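Long-range contacts in P35 (Autographa californica nucleopolyhedrovirus, PDB 1P35), which inhibits caspases, blocks the apoptotic response of the infected insect host cell and suppresses its antiviral RNA interference: residues A[176-181]-A[291-296]; A[195-200]-A[277-282]. All coordinates share one frame; numbering follows the deposited sequence.

Contact 1 of 2, residues A[176-181]-A[291-296]; sequences KVIVPF and NVILNT
Lys176 and Asn295 face each other as a non-hydrogen-bonded pair at one end of a two-stranded antiparallel sheet, and the lysine side chain reaches the asparagine. Its CB lies 3.9 Å from the carbonyl O of Leu294. CG leaves anti to the carbonyl carbon, and the chain then bends at chi2 (-76°), which swings CD over the neighbouring strand, 3.5 Å from OD1 of Asn295. CE keeps beside the same oxygen, and NZ ends in a hydrogen bond of 3.0 Å to OD1, tilted out of the amide plane. Ile178 and Ile293 continue this face side by side, CG1 to CG1. Between the strands run four backbone bonds, two each for the pairs Val177–Leu294 and Val179–Val292. Val179 O accepts twice, from Val292 N and from Phe181 N, the latter closing an inverse gamma turn centred on Pro180. Beyond that turn the Phe181 ring meets Val292 CG2 in its plane, CD2 to CG2 3.5 Å, while Val179 CG1 sits over one face. Asn291 OD1, at this end, bonds Ala182 N just after Phe181. Helix 206-215 packs on Val292 and Leu294. Backbone bonds and apolar contact thus mainly join 176-179 to 292-295, with one side-chain bond, at Lys176.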
loop_
_atom_site.group_PDB
_atom_site.type_symbol
_atom_site.label_atom_id
_atom_site.label_comp_id
_atom_site.label_asym_id
_atom_site.label_seq_id
_atom_site.Cartn_x
_atom_site.Cartn_y
_atom_site.Cartn_z
ATOM N N LYS A 176 -2.899 -9.565 -32.358
ATOM C CA LYS A 176 -1.624 -9.870 -31.748
ATOM C C LYS A 176 -1.397 -8.870 -30.602
ATOM O O LYS A 176 -1.941 -7.741 -30.637
ATOM C CB LYS A 176 -0.520 -9.689 -32.770
ATOM C CG LYS A 176 -0.574 -10.649 -33.912
ATOM C CD LYS A 176 -0.071 -12.016 -33.486
ATOM C CE LYS A 176 0.013 -12.948 -34.674
ATOM N NZ LYS A 176 0.410 -14.305 -34.234
ATOM N N VAL A 177 -0.618 -9.314 -29.613
ATOM C CA VAL A 177 -0.166 -8.532 -28.467
ATOM C C VAL A 177 1.290 -8.905 -28.242
ATOM O O VAL A 177 1.657 -10.062 -28.267
ATOM C CB VAL A 177 -0.802 -8.906 -27.142
ATOM C CG1 VAL A 177 -0.514 -7.796 -26.118
ATOM C CG2 VAL A 177 -2.219 -9.198 -27.316
ATOM N N ILE A 178 2.122 -7.915 -27.991
ATOM C CA ILE A 178 3.514 -8.177 -27.730
ATOM C C ILE A 178 3.799 -7.767 -26.264
ATOM O O ILE A 178 3.571 -6.628 -25.899
ATOM C CB ILE A 178 4.347 -7.348 -28.699
ATOM C CG1 ILE A 178 4.052 -7.803 -30.119
ATOM C CG2 ILE A 178 5.832 -7.440 -28.362
ATOM C CD1 ILE A 178 4.825 -7.042 -31.215
ATOM N N VAL A 179 4.253 -8.688 -25.415
ATOM C CA VAL A 179 4.577 -8.336 -24.038
ATOM C C VAL A 179 6.071 -8.073 -24.170
ATOM O O VAL A 179 6.849 -8.959 -24.459
ATOM C CB VAL A 179 4.321 -9.458 -23.084
ATOM C CG1 VAL A 179 4.390 -8.915 -21.689
ATOM C CG2 VAL A 179 2.914 -10.107 -23.362
ATOM N N PRO A 180 6.481 -6.835 -23.968
ATOM C CA PRO A 180 7.903 -6.453 -24.108
ATOM C C PRO A 180 8.903 -6.895 -23.059
ATOM O O PRO A 180 9.373 -6.083 -22.258
ATOM C CB PRO A 180 7.805 -4.927 -24.252
ATOM C CG PRO A 180 6.688 -4.589 -23.297
ATOM C CD PRO A 180 5.629 -5.655 -23.666
ATOM N N PHE A 181 9.250 -8.181 -23.061
ATOM C CA PHE A 181 10.233 -8.676 -22.103
ATOM C C PHE A 181 11.660 -8.492 -22.576
ATOM O O PHE A 181 12.575 -8.439 -21.751
ATOM C CB PHE A 181 10.012 -10.175 -21.801
ATOM C CG PHE A 181 8.752 -10.464 -21.057
ATOM C CD1 PHE A 181 8.427 -9.757 -19.917
ATOM C CD2 PHE A 181 7.903 -11.491 -21.475
ATOM C CE1 PHE A 181 7.282 -10.063 -19.182
ATOM C CE2 PHE A 181 6.745 -11.804 -20.749
ATOM C CZ PHE A 181 6.442 -11.079 -19.587
ATOM N N ASN A 291 10.713 -11.129 -26.698
ATOM C CA ASN A 291 9.371 -10.742 -26.252
ATOM C C ASN A 291 8.471 -11.997 -26.330
ATOM O O ASN A 291 8.825 -13.001 -26.916
ATOM C CB ASN A 291 8.802 -9.634 -27.182
ATOM C CG ASN A 291 9.673 -8.383 -27.176
ATOM O OD1 ASN A 291 10.183 -7.997 -26.115
ATOM N ND2 ASN A 291 9.824 -7.733 -28.334
ATOM N N VAL A 292 7.306 -11.923 -25.718
ATOM C CA VAL A 292 6.344 -13.012 -25.779
ATOM C C VAL A 292 5.298 -12.408 -26.708
ATOM O O VAL A 292 4.890 -11.267 -26.512
ATOM C CB VAL A 292 5.761 -13.305 -24.383
ATOM C CG1 VAL A 292 4.465 -14.056 -24.499
ATOM C CG2 VAL A 292 6.778 -14.095 -23.570
ATOM N N ILE A 293 4.903 -13.133 -27.742
ATOM C CA ILE A 293 3.936 -12.605 -28.713
ATOM C C ILE A 293 2.749 -13.559 -28.735
ATOM O O ILE A 293 2.930 -14.771 -28.960
ATOM C CB ILE A 293 4.678 -12.423 -30.104
ATOM C CG1 ILE A 293 5.871 -11.454 -29.869
ATOM C CG2 ILE A 293 3.742 -11.827 -31.177
ATOM C CD1 ILE A 293 6.698 -11.001 -31.087
ATOM N N LEU A 294 1.548 -13.043 -28.430
ATOM C CA LEU A 294 0.333 -13.895 -28.395
ATOM C C LEU A 294 -0.789 -13.412 -29.299
ATOM O O LEU A 294 -0.744 -12.294 -29.813
ATOM C CB LEU A 294 -0.214 -13.955 -26.954
ATOM C CG LEU A 294 0.865 -14.484 -26.007
ATOM C CD1 LEU A 294 0.566 -14.067 -24.605
ATOM C CD2 LEU A 294 1.046 -16.027 -26.197
ATOM N N ASN A 295 -1.802 -14.260 -29.466
ATOM C CA ASN A 295 -3.005 -13.916 -30.225
ATOM C C ASN A 295 -4.041 -13.486 -29.188
ATOM O O ASN A 295 -4.119 -14.066 -28.095
ATOM C CB ASN A 295 -3.551 -15.128 -31.010
ATOM C CG ASN A 295 -2.648 -15.533 -32.171
ATOM O OD1 ASN A 295 -2.294 -14.704 -33.002
ATOM N ND2 ASN A 295 -2.280 -16.805 -32.229
ATOM N N THR A 296 -4.796 -12.439 -29.516
ATOM C CA THR A 296 -5.840 -11.927 -28.638
ATOM C C THR A 296 -7.084 -12.788 -28.889
ATOM O O THR A 296 -7.112 -13.589 -29.821
ATOM C CB THR A 296 -6.160 -10.444 -28.978
ATOM O OG1 THR A 296 -6.501 -10.313 -30.360
ATOM C CG2 THR A 296 -4.951 -9.598 -28.774
#

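Contact 2 of 2, residues A[195-200]-A[277-282]; sequences VVAYVD and LYVKLH
Tyr198 and Tyr278 sit directly across from each other on neighbouring antiparallel strands, and their rings give the contact its aromatic part. The side chains run side by side in the same direction with the ring planes nearly perpendicular, at 88°, and the centroids 5.5 Å apart. CE2 of Tyr278 makes the approach, lying 3.7 Å from both CD2 and CE2 of Tyr198. CG stands anti to the backbone N in Tyr198 (chi1 175°) but beside it in Tyr278, so the two side chains leave their strands differently and still bring their rings together. A 1,2-ethanediol molecule, probably from the crystallisation liquor, lies near the Tyr198 side chain.

Aliphatic contacts follow the same pairing. On the same face as the tyrosines, Val196 CG1 rests against CG of Lys280 at 4.0 Å; the lysine chain runs on extended to a salt bridge with Asp71 of helix 62-74, which also packs against Val196 and Tyr278. The other face carries Val195 CG1 against Leu281 CB (3.8 Å), then Ala197 beside Val279 and Val199 beside Leu277, all buried.

Backbone hydrogen bonding is complete for the three pairs Val195–Leu281, Ala197–Val279 and Val199–Leu277, two bonds apiece. Leu281 N to Val195 O is short and almost straight, 2.8 Å with 175° at the hydrogen. Its companion, Val195 N to Leu281 O, comes instead from well above the carbonyl plane. Between these pairs, CA-H...O contacts add to the join, as from Val196 CA to Val279 O at 3.1 Å.

Strand 195-199 also bonds through its backbone to the parallel strand 10-21, and strand 277-282 is flanked by strand 259-271. The pair is thus two adjoining antiparallel strands inside a beta-sheet of the P35 fold, with helix 62-74 on the tyrosine side.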
loop_
_atom_site.group_PDB
_atom_site.type_symbol
_atom_site.label_atom_id
_atom_site.label_comp_id
_atom_site.label_asym_id
_atom_site.label_seq_id
_atom_site.Cartn_x
_atom_site.Cartn_y
_atom_site.Cartn_z
ATOM N N VAL A 195 10.772 -9.013 -13.688
ATOM C CA VAL A 195 9.559 -8.432 -14.218
ATOM C C VAL A 195 8.355 -9.355 -13.931
ATOM O O VAL A 195 8.516 -10.581 -13.790
ATOM C CB VAL A 195 9.763 -8.257 -15.779
ATOM C CG1 VAL A 195 10.068 -9.693 -16.468
ATOM C CG2 VAL A 195 8.583 -7.612 -16.410
ATOM N N VAL A 196 7.184 -8.735 -13.762
ATOM C CA VAL A 196 5.910 -9.425 -13.577
ATOM C C VAL A 196 5.008 -8.748 -14.618
ATOM O O VAL A 196 5.225 -7.574 -14.963
ATOM C CB VAL A 196 5.294 -9.272 -12.125
ATOM C CG1 VAL A 196 6.204 -9.923 -11.082
ATOM C CG2 VAL A 196 5.142 -7.820 -11.751
ATOM N N ALA A 197 4.061 -9.518 -15.161
ATOM C CA ALA A 197 3.121 -9.046 -16.139
ATOM C C ALA A 197 1.748 -9.710 -15.963
ATOM O O ALA A 197 1.608 -10.880 -15.526
ATOM C CB ALA A 197 3.629 -9.285 -17.551
ATOM N N TYR A 198 0.737 -8.916 -16.273
ATOM C CA TYR A 198 -0.649 -9.317 -16.222
ATOM C C TYR A 198 -1.158 -8.969 -17.643
ATOM O O TYR A 198 -1.044 -7.812 -18.049
ATOM C CB TYR A 198 -1.386 -8.476 -15.129
ATOM C CG TYR A 198 -2.879 -8.717 -15.062
ATOM C CD1 TYR A 198 -3.722 -8.218 -16.063
ATOM C CD2 TYR A 198 -3.450 -9.461 -14.012
ATOM C CE1 TYR A 198 -5.095 -8.431 -16.035
ATOM C CE2 TYR A 198 -4.832 -9.691 -13.954
ATOM C CZ TYR A 198 -5.657 -9.162 -14.972
ATOM O OH TYR A 198 -7.031 -9.258 -14.897
ATOM N N VAL A 199 -1.688 -9.950 -18.395
ATOM C CA VAL A 199 -2.162 -9.687 -19.786
ATOM C C VAL A 199 -3.466 -10.439 -19.982
ATOM O O VAL A 199 -3.489 -11.645 -19.791
ATOM C CB VAL A 199 -1.177 -10.195 -20.872
ATOM C CG1 VAL A 199 -1.639 -9.692 -22.246
ATOM C CG2 VAL A 199 0.280 -9.721 -20.587
ATOM N N ASP A 200 -4.550 -9.738 -20.346
ATOM C CA ASP A 200 -5.849 -10.398 -20.506
ATOM C C ASP A 200 -6.286 -10.508 -21.948
ATOM O O ASP A 200 -5.637 -9.977 -22.832
ATOM C CB ASP A 200 -6.943 -9.720 -19.667
ATOM C CG ASP A 200 -7.364 -8.317 -20.171
ATOM O OD1 ASP A 200 -7.321 -8.038 -21.374
ATOM O OD2 ASP A 200 -7.809 -7.507 -19.320
ATOM N N LEU A 277 -3.346 -14.092 -18.396
ATOM C CA LEU A 277 -2.006 -14.609 -18.296
ATOM C C LEU A 277 -1.224 -13.873 -17.183
ATOM O O LEU A 277 -1.202 -12.637 -17.145
ATOM C CB LEU A 277 -1.266 -14.372 -19.627
ATOM C CG LEU A 277 0.159 -14.947 -19.500
ATOM C CD1 LEU A 277 0.092 -16.494 -19.332
ATOM C CD2 LEU A 277 0.976 -14.576 -20.702
ATOM N N TYR A 278 -0.587 -14.613 -16.291
ATOM C CA TYR A 278 0.222 -13.988 -15.256
ATOM C C TYR A 278 1.643 -14.448 -15.513
ATOM O O TYR A 278 1.891 -15.652 -15.775
ATOM C CB TYR A 278 -0.185 -14.442 -13.868
ATOM C CG TYR A 278 -1.644 -14.224 -13.536
ATOM C CD1 TYR A 278 -2.604 -15.140 -13.950
ATOM C CD2 TYR A 278 -2.068 -13.073 -12.834
ATOM C CE1 TYR A 278 -3.952 -14.934 -13.689
ATOM C CE2 TYR A 278 -3.431 -12.840 -12.550
ATOM C CZ TYR A 278 -4.353 -13.772 -12.981
ATOM O OH TYR A 278 -5.660 -13.546 -12.704
ATOM N N VAL A 279 2.582 -13.507 -15.462
ATOM C CA VAL A 279 3.950 -13.878 -15.698
ATOM C C VAL A 279 4.840 -13.326 -14.593
ATOM O O VAL A 279 4.673 -12.168 -14.167
ATOM C CB VAL A 279 4.473 -13.327 -17.025
ATOM C CG1 VAL A 279 5.851 -13.891 -17.316
ATOM C CG2 VAL A 279 3.515 -13.633 -18.161
ATOM N N LYS A 280 5.787 -14.147 -14.125
ATOM C CA LYS A 280 6.746 -13.678 -13.146
ATOM C C LYS A 280 8.142 -14.232 -13.470
ATOM O O LYS A 280 8.335 -15.435 -13.426
ATOM C CB LYS A 280 6.363 -14.140 -11.742
ATOM C CG LYS A 280 7.420 -13.756 -10.709
ATOM C CD LYS A 280 7.030 -14.325 -9.311
ATOM C CE LYS A 280 7.721 -13.555 -8.187
ATOM N NZ LYS A 280 7.098 -13.794 -6.852
ATOM N N LEU A 281 9.092 -13.337 -13.761
ATOM C CA LEU A 281 10.446 -13.664 -14.091
ATOM C C LEU A 281 11.279 -12.783 -13.138
ATOM O O LEU A 281 11.947 -11.823 -13.549
ATOM C CB LEU A 281 10.707 -13.305 -15.557
ATOM C CG LEU A 281 9.837 -14.052 -16.580
ATOM C CD1 LEU A 281 10.015 -13.345 -17.934
ATOM C CD2 LEU A 281 10.231 -15.572 -16.663
ATOM N N HIS A 282 11.265 -13.172 -11.870
ATOM C CA HIS A 282 11.908 -12.423 -10.801
ATOM C C HIS A 282 13.285 -12.856 -10.428
ATOM O O HIS A 282 13.452 -13.879 -9.768
ATOM C CB HIS A 282 11.015 -12.453 -9.562
ATOM C CG HIS A 282 11.621 -11.794 -8.355
ATOM N ND1 HIS A 282 12.068 -10.489 -8.364
ATOM C CD2 HIS A 282 11.724 -12.218 -7.071
ATOM C CE1 HIS A 282 12.425 -10.139 -7.138
ATOM N NE2 HIS A 282 12.227 -11.171 -6.334
#

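Overall arrangement
Contacts 1 and 2 are two antiparallel strand pairings whose centres lie about 12 Å apart, and they meet through apolar side chains. Phe181, at the end of 176-181, bridges them: its CZ lies 3.7 Å from Val279 CG1 and 3.9 Å from Ala197 CB, while its CD1 reaches Val195 CG1. Farther along, Val179 CG2 packs against Val199 CG2 at 3.8 Å. The face of contact 2 turned away from its tyrosines is therefore the one against which contact 1 packs. In chain order, 195-200 and 277-282 both fall between 176-181 and 291-296, so the outer pairing brings together the chain on either side of the inner one.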